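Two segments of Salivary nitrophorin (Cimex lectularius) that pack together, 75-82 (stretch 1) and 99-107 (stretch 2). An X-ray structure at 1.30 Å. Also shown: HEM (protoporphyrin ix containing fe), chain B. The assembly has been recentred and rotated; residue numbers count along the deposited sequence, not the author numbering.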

# COMPACT_ATOMS: atom_id res chain seq x y z
N LYS A 75 -0.79 16.40 -7.41
CA LYS A 75 -1.57 15.52 -6.51
C LYS A 75 -2.94 15.30 -7.16
O LYS A 75 -3.72 16.25 -7.31
CB LYS A 75 -1.73 16.12 -5.13
CG LYS A 75 -2.67 15.30 -4.24
CD LYS A 75 -2.84 15.90 -2.90
CE LYS A 75 -3.76 17.09 -2.93
NZ LYS A 75 -3.80 17.71 -1.61
N LEU A 76 -3.19 14.09 -7.65
CA LEU A 76 -4.49 13.74 -8.23
C LEU A 76 -5.56 13.71 -7.17
O LEU A 76 -6.67 14.19 -7.37
CB LEU A 76 -4.41 12.44 -9.00
CG LEU A 76 -3.51 12.44 -10.21
CD1 LEU A 76 -3.59 11.16 -10.98
CD2 LEU A 76 -3.81 13.64 -11.12
N LYS A 77 -5.26 13.10 -6.03
CA LYS A 77 -6.22 13.02 -4.95
C LYS A 77 -5.54 12.62 -3.64
O LYS A 77 -4.62 11.80 -3.62
CB LYS A 77 -7.29 11.95 -5.26
CG LYS A 77 -8.50 11.99 -4.34
CD LYS A 77 -9.38 13.23 -4.57
CE LYS A 77 -10.61 13.27 -3.61
NZ LYS A 77 -10.41 12.98 -2.15
N ASN A 78 -5.99 13.21 -2.54
CA ASN A 78 -5.82 12.67 -1.17
C ASN A 78 -7.16 12.36 -0.61
O ASN A 78 -8.10 13.19 -0.74
CB ASN A 78 -5.12 13.68 -0.26
CG ASN A 78 -5.16 13.31 1.20
OD1 ASN A 78 -5.98 13.82 1.97
ND2 ASN A 78 -4.33 12.34 1.58
N THR A 79 -7.28 11.20 0.03
CA THR A 79 -8.51 10.80 0.65
C THR A 79 -8.16 10.30 2.03
O THR A 79 -7.28 9.45 2.15
CB THR A 79 -9.17 9.67 -0.12
OG1 THR A 79 -9.40 10.08 -1.46
CG2 THR A 79 -10.51 9.33 0.48
N ILE A 80 -8.82 10.79 3.06
CA ILE A 80 -8.67 10.26 4.40
C ILE A 80 -9.98 9.87 5.04
O ILE A 80 -11.05 10.50 4.84
CB ILE A 80 -7.87 11.21 5.32
CG1 ILE A 80 -8.62 12.53 5.52
CG2 ILE A 80 -6.45 11.41 4.80
CD1 ILE A 80 -7.93 13.50 6.49
N THR A 81 -9.89 8.82 5.83
CA THR A 81 -10.96 8.40 6.74
C THR A 81 -10.39 8.42 8.15
O THR A 81 -9.29 8.92 8.38
CB THR A 81 -11.51 7.01 6.38
OG1 THR A 81 -10.51 6.02 6.62
CG2 THR A 81 -11.86 6.90 4.92
N GLU A 82 -11.11 7.90 9.12
CA GLU A 82 -10.52 7.86 10.43
C GLU A 82 -9.27 6.96 10.52
O GLU A 82 -8.39 7.26 11.32
CB GLU A 82 -11.55 7.48 11.49
CG GLU A 82 -12.22 8.69 12.12
CD GLU A 82 -11.24 9.47 12.98
OE1 GLU A 82 -10.85 8.95 14.05
OE2 GLU A 82 -10.84 10.56 12.57
N THR A 99 -9.54 13.61 -20.53
CA THR A 99 -9.65 12.16 -20.53
C THR A 99 -9.25 11.57 -19.18
O THR A 99 -9.37 10.37 -19.00
CB THR A 99 -8.69 11.52 -21.54
OG1 THR A 99 -7.33 11.90 -21.24
CG2 THR A 99 -8.96 11.98 -22.99
N LEU A 100 -8.81 12.39 -18.25
CA LEU A 100 -8.26 11.83 -16.99
C LEU A 100 -9.30 11.04 -16.20
O LEU A 100 -9.01 10.01 -15.60
CB LEU A 100 -7.76 12.97 -16.14
CG LEU A 100 -7.03 12.60 -14.85
CD1 LEU A 100 -5.81 11.88 -15.14
CD2 LEU A 100 -6.70 13.85 -14.09
N LYS A 101 -10.53 11.50 -16.17
CA LYS A 101 -11.61 10.81 -15.46
C LYS A 101 -11.16 10.38 -14.04
O LYS A 101 -11.28 9.21 -13.62
CB LYS A 101 -12.11 9.62 -16.31
CG LYS A 101 -12.75 10.05 -17.64
CD LYS A 101 -13.86 11.04 -17.44
CE LYS A 101 -14.35 11.62 -18.79
NZ LYS A 101 -14.66 13.08 -18.62
N ASN A 102 -10.68 11.36 -13.30
CA ASN A 102 -10.17 11.12 -11.92
C ASN A 102 -11.34 10.83 -10.98
O ASN A 102 -12.25 11.69 -10.78
CB ASN A 102 -9.41 12.38 -11.51
CG ASN A 102 -8.69 12.24 -10.18
OD1 ASN A 102 -8.46 11.15 -9.68
ND2 ASN A 102 -8.33 13.37 -9.60
N GLU A 103 -11.36 9.65 -10.35
CA GLU A 103 -12.48 9.24 -9.52
C GLU A 103 -11.97 8.48 -8.32
O GLU A 103 -11.05 7.68 -8.45
CB GLU A 103 -13.41 8.33 -10.32
CG GLU A 103 -14.15 9.01 -11.47
CD GLU A 103 -14.97 10.21 -11.02
OE1 GLU A 103 -15.06 11.21 -11.79
OE2 GLU A 103 -15.54 10.15 -9.92
N THR A 104 -12.60 8.71 -7.18
CA THR A 104 -12.29 7.97 -5.95
C THR A 104 -13.58 7.49 -5.31
O THR A 104 -14.60 8.21 -5.33
CB THR A 104 -11.57 8.88 -4.96
OG1 THR A 104 -10.25 9.13 -5.44
CG2 THR A 104 -11.34 8.19 -3.62
N ILE A 105 -13.59 6.26 -4.82
CA ILE A 105 -14.64 5.78 -3.98
C ILE A 105 -14.09 5.40 -2.62
O ILE A 105 -12.92 5.05 -2.46
CB ILE A 105 -15.38 4.53 -4.61
CG1 ILE A 105 -14.45 3.32 -4.67
CG2 ILE A 105 -16.05 4.89 -5.98
CD1 ILE A 105 -15.18 2.02 -4.51
N ILE A 106 -14.94 5.52 -1.63
CA ILE A 106 -14.67 5.02 -0.32
C ILE A 106 -15.72 3.96 -0.04
O ILE A 106 -16.93 4.18 -0.30
CB ILE A 106 -14.78 6.16 0.72
CG1 ILE A 106 -13.72 7.22 0.49
CG2 ILE A 106 -14.59 5.63 2.08
CD1 ILE A 106 -13.82 8.43 1.38
N VAL A 107 -15.27 2.85 0.53
CA VAL A 107 -16.14 1.75 0.92
C VAL A 107 -15.98 1.58 2.42
O VAL A 107 -14.85 1.45 2.93
CB VAL A 107 -15.80 0.41 0.22
CG1 VAL A 107 -16.58 -0.72 0.87
CG2 VAL A 107 -16.08 0.50 -1.27
CHA HEM B . -2.64 14.50 4.23
CHB HEM B . 0.83 11.12 4.53
CHC HEM B . 0.03 10.75 9.26
CHD HEM B . -3.60 13.82 8.98
C1A HEM B . -1.62 13.66 3.88
C2A HEM B . -1.03 13.52 2.57
C3A HEM B . -0.09 12.54 2.67
C4A HEM B . -0.05 12.09 4.03
CMA HEM B . 0.82 12.07 1.55
CAA HEM B . -1.38 14.30 1.28
CBA HEM B . -0.33 15.45 1.26
CGA HEM B . -0.56 16.40 0.10
O1A HEM B . -1.44 17.25 0.20
O2A HEM B . 0.19 16.35 -0.91
C1B HEM B . 0.91 10.75 5.83
C2B HEM B . 1.86 9.80 6.36
C3B HEM B . 1.66 9.69 7.67
C4B HEM B . 0.58 10.58 8.01
CMB HEM B . 2.81 9.17 5.41
CAB HEM B . 2.37 8.81 8.68
CBB HEM B . 3.59 8.31 8.44
C1C HEM B . -0.98 11.56 9.66
C2C HEM B . -1.56 11.66 10.98
C3C HEM B . -2.52 12.57 10.90
C4C HEM B . -2.68 12.96 9.53
CMC HEM B . -1.02 11.02 12.27
CAC HEM B . -3.40 13.06 12.04
CBC HEM B . -4.18 12.24 12.74
C1D HEM B . -3.69 14.24 7.67
C2D HEM B . -4.74 15.09 7.18
C3D HEM B . -4.43 15.33 5.73
C4D HEM B . -3.24 14.57 5.45
CMD HEM B . -5.90 15.69 7.97
CAD HEM B . -5.30 16.18 4.80
CBD HEM B . -5.12 17.62 5.26
CGD HEM B . -5.64 18.57 4.23
O1D HEM B . -5.55 19.82 4.50
O2D HEM B . -6.13 18.08 3.18
NA HEM B . -1.00 12.79 4.77
NB HEM B . 0.13 11.20 6.86
NC HEM B . -1.71 12.34 8.81
ND HEM B . -2.84 13.93 6.61
FE HEM B . -1.27 12.68 6.80

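How do the two backbones lie against each other? Strand 75-80 and strand 103-107 run in nearly the same direction, 11° apart, but their axes come no nearer than 8.5 Å. That spacing is too wide for the backbone-to-backbone hydrogen bonds of neighbouring strands in a sheet, and none links them, so side chains fill the gap. From Lys77 to Thr81 the side chains alternate: Lys77, Thr79 and Thr81 point toward stretch 2, Asn78 and Ile80 away. Leu76, whose backbone is not extended, also points toward it, next to Lys77. In stretch 2, Asn102, Thr104 and Ile106 point toward stretch 1 and Glu103 and Ile105 away; Leu100, in a non-extended segment, points toward it too. The contact buries 347 Å² in all, counting both sides.

Where does a polar bond tie the stretches together? A single hydrogen bond crosses between them, from the side-chain amide of Asn102 to the backbone: ND2 of Asn102 donates to O of Leu76 over 2.9 Å, at an N-H...O angle of 151°. With its t rotamer, Asn102 reaches across from the loop just before its strand, where the CA atoms of Leu76 and Asn102 are still 7.3 Å apart. A side-chain donor thus bridges a distance that the backbone amides do not.

Which side chains meet through apolar contact? Leu76 and Leu100 touch methyl to methyl, CD2 of Leu76 lying 4.1 Å from CD2 of Leu100, a normal van der Waals separation. Farther along, the methyls of threonine serve the same purpose. CG2 of Thr79 sits 3.5 Å from CD1 of Ile106, a close fit, and CG2 of Thr81 lies 4.1 Å from CG2 of Ile106. Ile106 therefore spans two successive inward-pointing residues of stretch 1.

What do the hydroxyls and the lysine do in this packing? Across the gap they make contact rather than hydrogen bonds: CG of Lys77 approaches OG1 of Thr104 to 3.5 Å, and OG1 of Thr79 lies 3.5 Å from CG2 of Thr104. Thr104 OG1 is satisfied elsewhere in the structure. The amine of Lys77 runs forward along its own strand, where NZ of Lys77 donates to O of Asn78 at 2.7 Å and to OG1 of Thr79 at 3.1 Å. Its aliphatic CG lies against Thr104, while the charged end finds oxygen acceptors within stretch 1.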